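Local atomic coordinates of carbohydrate oxidase (Microdochium nivale, PDB entry 3RJA), a protein that oxidises the C1 hydroxyl of mono-, oligo- and polysaccharides to lactones with its FAD cofactor, reducing molecular oxygen to hydrogen peroxide. Residues A[323-337]-A[412-425]. Numbering follows the deposited sequence.
With FAD (flavin-adenine dinucleotide), chain B.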
loop_
_atom_site.group_PDB
_atom_site.type_symbol
_atom_site.label_atom_id
_atom_site.label_comp_id
_atom_site.label_asym_id
_atom_site.label_seq_id
_atom_site.Cartn_x
_atom_site.Cartn_y
_atom_site.Cartn_z
ATOM N N SER A 323 -9.101 3.118 6.430
ATOM C CA SER A 323 -7.825 3.444 7.049
ATOM C C SER A 323 -7.889 4.748 7.837
ATOM O O SER A 323 -8.835 5.513 7.713
ATOM C CB SER A 323 -6.699 3.533 5.987
ATOM O OG SER A 323 -6.785 4.754 5.236
ATOM N N LEU A 324 -6.842 4.972 8.634
ATOM C CA LEU A 324 -6.570 6.230 9.325
ATOM C C LEU A 324 -5.081 6.362 9.487
ATOM O O LEU A 324 -4.380 5.358 9.724
ATOM C CB LEU A 324 -7.211 6.259 10.719
ATOM C CG LEU A 324 -8.725 6.524 10.763
ATOM C CD1 LEU A 324 -9.261 6.387 12.204
ATOM C CD2 LEU A 324 -9.065 7.909 10.152
ATOM N N THR A 325 -4.601 7.600 9.366
ATOM C CA THR A 325 -3.259 7.934 9.786
ATOM C C THR A 325 -3.463 8.997 10.898
ATOM O O THR A 325 -4.241 9.911 10.731
ATOM C CB THR A 325 -2.376 8.431 8.596
ATOM O OG1 THR A 325 -2.914 9.654 8.036
ATOM C CG2 THR A 325 -2.301 7.356 7.460
ATOM N N LEU A 326 -2.789 8.858 12.036
ATOM C CA LEU A 326 -3.026 9.789 13.154
ATOM C C LEU A 326 -1.746 10.330 13.712
ATOM O O LEU A 326 -0.773 9.579 13.851
ATOM C CB LEU A 326 -3.758 9.095 14.305
ATOM C CG LEU A 326 -4.967 8.197 14.010
ATOM C CD1 LEU A 326 -5.312 7.420 15.315
ATOM C CD2 LEU A 326 -6.170 9.019 13.490
ATOM N N LYS A 327 -1.759 11.624 14.072
ATOM C CA LYS A 327 -0.654 12.180 14.849
ATOM C C LYS A 327 -0.530 11.449 16.178
ATOM O O LYS A 327 0.571 11.165 16.630
ATOM C CB LYS A 327 -0.842 13.687 15.102
ATOM C CG LYS A 327 -0.863 14.481 13.822
ATOM C CD LYS A 327 -0.728 15.993 14.070
ATOM C CE LYS A 327 -0.682 16.701 12.741
ATOM N NZ LYS A 327 -1.165 18.126 12.865
ATOM N N SER A 328 -1.664 11.164 16.797
ATOM C CA SER A 328 -1.703 10.505 18.101
ATOM C C SER A 328 -3.035 9.860 18.275
ATOM O O SER A 328 -4.055 10.419 17.846
ATOM C CB SER A 328 -1.569 11.525 19.240
ATOM O OG SER A 328 -1.653 10.850 20.501
ATOM N N ILE A 329 -3.080 8.734 18.972
ATOM C CA ILE A 329 -4.410 8.175 19.278
ATOM C C ILE A 329 -4.899 8.578 20.699
ATOM O O ILE A 329 -6.036 8.288 21.093
ATOM C CB ILE A 329 -4.456 6.628 19.074
ATOM C CG1 ILE A 329 -5.906 6.165 18.804
ATOM C CG2 ILE A 329 -3.793 5.918 20.253
ATOM C CD1 ILE A 329 -6.058 4.677 18.423
ATOM N N LYS A 330 -4.028 9.224 21.466
ATOM C CA LYS A 330 -4.343 9.577 22.875
ATOM C C LYS A 330 -5.632 10.409 23.032
ATOM O O LYS A 330 -6.001 11.204 22.159
ATOM C CB LYS A 330 -3.150 10.276 23.556
ATOM C CG LYS A 330 -1.945 9.366 23.733
ATOM C CD LYS A 330 -0.751 10.141 24.286
ATOM C CE LYS A 330 0.433 9.212 24.486
ATOM N NZ LYS A 330 1.602 9.921 25.066
ATOM N N GLY A 331 -6.323 10.199 24.140
ATOM C CA GLY A 331 -7.438 11.067 24.519
ATOM C C GLY A 331 -8.768 10.380 24.298
ATOM O O GLY A 331 -8.923 9.174 24.523
ATOM N N ASP A 332 -9.737 11.145 23.832
ATOM C CA ASP A 332 -11.030 10.561 23.551
ATOM C C ASP A 332 -10.997 9.580 22.380
ATOM O O ASP A 332 -11.819 8.667 22.340
ATOM C CB ASP A 332 -12.074 11.647 23.346
ATOM C CG ASP A 332 -12.524 12.260 24.659
ATOM O OD1 ASP A 332 -12.346 11.613 25.716
ATOM O OD2 ASP A 332 -13.046 13.390 24.635
ATOM N N ALA A 333 -10.036 9.754 21.467
ATOM C CA ALA A 333 -9.884 8.868 20.300
ATOM C C ALA A 333 -9.695 7.406 20.717
ATOM O O ALA A 333 -10.439 6.518 20.287
ATOM C CB ALA A 333 -8.732 9.335 19.396
ATOM N N VAL A 334 -8.728 7.159 21.587
ATOM C CA VAL A 334 -8.488 5.793 22.023
ATOM C C VAL A 334 -9.630 5.286 22.919
ATOM O O VAL A 334 -10.012 4.109 22.855
ATOM C CB VAL A 334 -7.100 5.594 22.690
ATOM C CG1 VAL A 334 -6.952 6.456 24.010
ATOM C CG2 VAL A 334 -6.848 4.098 22.932
ATOM N N LYS A 335 -10.186 6.179 23.729
ATOM C CA LYS A 335 -11.339 5.828 24.548
ATOM C C LYS A 335 -12.478 5.350 23.658
ATOM O O LYS A 335 -13.054 4.305 23.916
ATOM C CB LYS A 335 -11.784 7.019 25.428
ATOM C CG LYS A 335 -12.812 6.617 26.532
ATOM C CD LYS A 335 -13.427 7.868 27.217
ATOM C CE LYS A 335 -12.348 8.934 27.531
ATOM N NZ LYS A 335 -12.853 10.155 28.234
ATOM N N ASN A 336 -12.783 6.114 22.604
ATOM C CA ASN A 336 -13.885 5.782 21.699
ATOM C C ASN A 336 -13.517 4.527 20.923
ATOM O O ASN A 336 -14.355 3.666 20.717
ATOM C CB ASN A 336 -14.163 6.929 20.709
ATOM C CG ASN A 336 -14.635 8.194 21.393
ATOM O OD1 ASN A 336 -15.021 8.155 22.560
ATOM N ND2 ASN A 336 -14.607 9.327 20.677
ATOM N N PHE A 337 -12.259 4.425 20.508
ATOM C CA PHE A 337 -11.796 3.256 19.755
ATOM C C PHE A 337 -12.032 1.961 20.547
ATOM O O PHE A 337 -12.587 0.997 20.033
ATOM C CB PHE A 337 -10.308 3.398 19.388
ATOM C CG PHE A 337 -9.742 2.201 18.666
ATOM C CD1 PHE A 337 -9.220 1.119 19.373
ATOM C CD2 PHE A 337 -9.721 2.163 17.288
ATOM C CE1 PHE A 337 -8.683 0.005 18.718
ATOM C CE2 PHE A 337 -9.187 1.049 16.620
ATOM C CZ PHE A 337 -8.668 -0.021 17.338
ATOM N N SER A 412 -15.625 6.575 15.313
ATOM C CA SER A 412 -15.300 6.586 16.747
ATOM C C SER A 412 -14.010 7.365 17.013
ATOM O O SER A 412 -13.928 8.067 18.018
ATOM C CB SER A 412 -15.247 5.171 17.352
ATOM O OG SER A 412 -13.956 4.599 17.243
ATOM N N VAL A 413 -13.021 7.266 16.109
ATOM C CA VAL A 413 -11.756 7.989 16.276
ATOM C C VAL A 413 -11.853 9.431 15.771
ATOM O O VAL A 413 -11.422 10.362 16.461
ATOM C CB VAL A 413 -10.544 7.246 15.602
ATOM C CG1 VAL A 413 -9.263 8.092 15.633
ATOM C CG2 VAL A 413 -10.286 5.920 16.257
ATOM N N THR A 414 -12.439 9.632 14.588
ATOM C CA THR A 414 -12.388 10.954 13.935
ATOM C C THR A 414 -13.237 11.998 14.632
ATOM O O THR A 414 -12.867 13.194 14.658
ATOM C CB THR A 414 -12.709 10.928 12.408
ATOM O OG1 THR A 414 -14.035 10.444 12.168
ATOM C CG2 THR A 414 -11.698 10.053 11.646
ATOM N N LYS A 415 -14.363 11.555 15.202
ATOM C CA LYS A 415 -15.199 12.477 15.939
ATOM C C LYS A 415 -14.398 13.086 17.104
ATOM O O LYS A 415 -14.710 14.183 17.537
ATOM C CB LYS A 415 -16.504 11.819 16.411
ATOM C CG LYS A 415 -16.375 10.877 17.619
ATOM C CD LYS A 415 -17.719 10.252 17.950
ATOM C CE LYS A 415 -17.659 9.588 19.322
ATOM N NZ LYS A 415 -18.820 8.676 19.611
ATOM N N ALA A 416 -13.334 12.405 17.560
ATOM C CA ALA A 416 -12.558 12.897 18.718
ATOM C C ALA A 416 -11.389 13.812 18.353
ATOM O O ALA A 416 -10.656 14.282 19.233
ATOM C CB ALA A 416 -12.070 11.754 19.549
ATOM N N LEU A 417 -11.203 14.073 17.064
ATOM C CA LEU A 417 -9.977 14.766 16.625
ATOM C C LEU A 417 -10.238 15.964 15.731
ATOM O O LEU A 417 -11.193 15.955 14.953
ATOM C CB LEU A 417 -9.050 13.782 15.877
ATOM C CG LEU A 417 -8.416 12.615 16.647
ATOM C CD1 LEU A 417 -7.707 11.653 15.651
ATOM C CD2 LEU A 417 -7.453 13.114 17.749
ATOM N N PRO A 418 -9.376 16.988 15.804
ATOM C CA PRO A 418 -9.536 18.014 14.768
ATOM C C PRO A 418 -9.154 17.378 13.424
ATOM O O PRO A 418 -8.327 16.463 13.405
ATOM C CB PRO A 418 -8.524 19.091 15.155
ATOM C CG PRO A 418 -7.531 18.424 16.018
ATOM C CD PRO A 418 -8.189 17.201 16.649
ATOM N N LYS A 419 -9.747 17.859 12.331
ATOM C CA LYS A 419 -9.513 17.280 11.010
ATOM C C LYS A 419 -8.042 17.327 10.609
ATOM O O LYS A 419 -7.558 16.458 9.891
ATOM C CB LYS A 419 -10.410 17.943 9.959
ATOM C CG LYS A 419 -11.914 17.648 10.162
ATOM C CD LYS A 419 -12.745 17.898 8.901
ATOM C CE LYS A 419 -13.032 19.380 8.693
ATOM N NZ LYS A 419 -13.930 19.926 9.758
ATOM N N SER A 420 -7.320 18.325 11.098
ATOM C CA SER A 420 -5.920 18.457 10.761
ATOM C C SER A 420 -5.055 17.330 11.362
ATOM O O SER A 420 -3.909 17.169 10.981
ATOM C CB SER A 420 -5.412 19.810 11.260
ATOM O OG SER A 420 -5.148 19.722 12.651
ATOM N N ASP A 421 -5.585 16.587 12.332
ATOM C CA ASP A 421 -4.783 15.573 13.037
ATOM C C ASP A 421 -4.771 14.195 12.364
ATOM O O ASP A 421 -4.052 13.291 12.794
ATOM C CB ASP A 421 -5.256 15.420 14.475
ATOM C CG ASP A 421 -4.471 16.285 15.451
ATOM O OD1 ASP A 421 -3.771 17.223 15.011
ATOM O OD2 ASP A 421 -4.550 16.014 16.668
ATOM N N TRP A 422 -5.579 14.027 11.329
ATOM C CA TRP A 422 -5.748 12.691 10.774
ATOM C C TRP A 422 -5.893 12.733 9.269
ATOM O O TRP A 422 -6.374 13.730 8.710
ATOM C CB TRP A 422 -6.909 11.946 11.438
ATOM C CG TRP A 422 -8.291 12.512 11.181
ATOM C CD1 TRP A 422 -8.981 13.422 11.971
ATOM C CD2 TRP A 422 -9.164 12.199 10.076
ATOM N NE1 TRP A 422 -10.217 13.673 11.417
ATOM C CE2 TRP A 422 -10.353 12.948 10.256
ATOM C CE3 TRP A 422 -9.051 11.363 8.949
ATOM C CZ2 TRP A 422 -11.422 12.893 9.346
ATOM C CZ3 TRP A 422 -10.112 11.300 8.043
ATOM C CH2 TRP A 422 -11.286 12.075 8.243
ATOM N N GLY A 423 -5.466 11.637 8.631
ATOM C CA GLY A 423 -5.687 11.445 7.209
ATOM C C GLY A 423 -6.089 10.020 6.933
ATOM O O GLY A 423 -6.357 9.267 7.850
ATOM N N MET A 424 -6.118 9.661 5.654
ATOM C CA MET A 424 -6.385 8.291 5.227
ATOM C C MET A 424 -5.356 7.906 4.178
ATOM O O MET A 424 -4.851 8.753 3.469
ATOM C CB MET A 424 -7.822 8.163 4.671
ATOM C CG MET A 424 -8.869 8.308 5.777
ATOM S SD MET A 424 -10.554 8.063 5.229
ATOM C CE MET A 424 -11.328 7.670 6.786
ATOM N N TYR A 425 -5.077 6.614 4.072
ATOM C CA TYR A 425 -3.985 6.096 3.208
ATOM C C TYR A 425 -4.561 5.423 1.964
ATOM O O TYR A 425 -5.225 4.381 2.069
ATOM C CB TYR A 425 -3.167 5.124 4.058
ATOM C CG TYR A 425 -1.998 4.364 3.441
ATOM C CD1 TYR A 425 -0.976 5.017 2.751
ATOM C CD2 TYR A 425 -1.870 2.996 3.652
ATOM C CE1 TYR A 425 0.122 4.286 2.237
ATOM C CE2 TYR A 425 -0.787 2.272 3.170
ATOM C CZ TYR A 425 0.215 2.929 2.462
ATOM O OH TYR A 425 1.295 2.201 1.950
HETATM P PA FAD B . -3.374 -1.929 -8.774
HETATM O O1A FAD B . -2.875 -2.615 -10.018
HETATM O O2A FAD B . -4.808 -2.225 -8.418
HETATM O O5B FAD B . -3.202 -0.344 -8.952
HETATM C C5B FAD B . -3.354 0.512 -7.825
HETATM C C4B FAD B . -3.393 1.969 -8.318
HETATM O O4B FAD B . -2.139 2.308 -8.912
HETATM C C3B FAD B . -4.456 2.209 -9.387
HETATM O O3B FAD B . -4.872 3.576 -9.321
HETATM C C2B FAD B . -3.649 2.013 -10.667
HETATM O O2B FAD B . -4.176 2.597 -11.835
HETATM C C1B FAD B . -2.327 2.647 -10.259
HETATM N N9A FAD B . -1.233 2.086 -11.047
HETATM C C8A FAD B . -0.953 0.746 -11.297
HETATM N N7A FAD B . 0.160 0.710 -12.078
HETATM C C5A FAD B . 0.585 1.965 -12.296
HETATM C C6A FAD B . 1.664 2.473 -13.026
HETATM N N6A FAD B . 2.525 1.645 -13.659
HETATM N N1A FAD B . 1.843 3.845 -13.046
HETATM C C2A FAD B . 0.949 4.692 -12.400
HETATM N N3A FAD B . -0.141 4.197 -11.711
HETATM C C4A FAD B . -0.297 2.844 -11.660
HETATM N N1 FAD B . -0.027 -1.901 1.561
HETATM C C2 FAD B . 1.059 -1.508 2.351
HETATM O O2 FAD B . 1.462 -0.338 2.366
HETATM N N3 FAD B . 1.713 -2.503 3.073
HETATM C C4 FAD B . 1.448 -3.856 2.988
HETATM O O4 FAD B . 2.161 -4.695 3.583
HETATM C C4X FAD B . 0.246 -4.222 2.176
HETATM N N5 FAD B . -0.105 -5.490 2.047
HETATM C C5X FAD B . -1.139 -5.872 1.224
HETATM C C6 FAD B . -1.442 -7.243 1.024
HETATM C C7 FAD B . -2.387 -7.640 0.097
HETATM C C7M FAD B . -2.720 -9.134 -0.100
HETATM C C8 FAD B . -2.965 -6.665 -0.750
HETATM C C8M FAD B . -3.988 -7.052 -1.799
HETATM C C9 FAD B . -2.732 -5.317 -0.524
HETATM C C9A FAD B . -1.800 -4.893 0.444
HETATM N N10 FAD B . -1.433 -3.534 0.600
HETATM C C10 FAD B . -0.473 -3.158 1.526
HETATM C "C1'" FAD B . -2.141 -2.489 -0.210
HETATM C "C2'" FAD B . -1.337 -2.142 -1.455
HETATM O "O2'" FAD B . -0.218 -1.346 -1.084
HETATM C "C3'" FAD B . -2.188 -1.337 -2.411
HETATM O "O3'" FAD B . -3.396 -2.018 -2.677
HETATM C "C4'" FAD B . -1.402 -1.073 -3.706
HETATM O "O4'" FAD B . -1.884 0.092 -4.302
HETATM C "C5'" FAD B . -1.477 -2.261 -4.668
HETATM O "O5'" FAD B . -0.725 -1.984 -5.817
HETATM P P FAD B . -1.058 -2.802 -7.181
HETATM O O1P FAD B . -0.083 -2.435 -8.259
HETATM O O2P FAD B . -1.091 -4.301 -6.879
HETATM O O3P FAD B . -2.549 -2.283 -7.439
HETATM O O HOH W 1 -4.040 12.400 15.969
HETATM O O HOH W 2 -8.678 12.266 20.972
#
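At the margin of the large antiparallel sheet of this FAD-linked oxidase, strand 318-326 takes on the short edge strand 422-423, with Thr-325 and Gly-423 as their hydrogen-bonded pair. Thr-325 N gives to Gly-423 O at 2.9 Å, and Gly-423 N answers to Thr-325 O at 3.0 Å. Beyond one end of the pair Lys-327 N bonds to Asp-421 O; beyond the other a side chain takes over, the hydroxyl of Ser-323, turned between its own N and carbonyl carbon (chi1 76°), accepting from Tyr-425 N at 2.8 Å in a nearly straight bond. Beside the strands, the end of helix 403-414 is packed by two leucines. Leu-324 slides CD1 past Val-413 in the opposite direction and brings CD2 against both Thr-414 CG2 and Trp-422 CE3, which lie on the same side of it, while Leu-326 meets Val-413 tip to tip. The methyl of Thr-414 sits over the centre of the Trp-422 ring, 3.5 Å above its plane. Farther along, Asn-336 of helix 332-345 turns its amide edge to Ser-412 O, ND2 approaching to 3.0 Å. Tyr-425 OH donates to FAD O2 at 2.6 Å and is also hydrogen-bonded to Gly-145 and Asn-427. With its own backbone N held by Ser-323 OG, the bonding at the sheet edge runs on into the flavin site, and probably helps position this phenol against the cofactor.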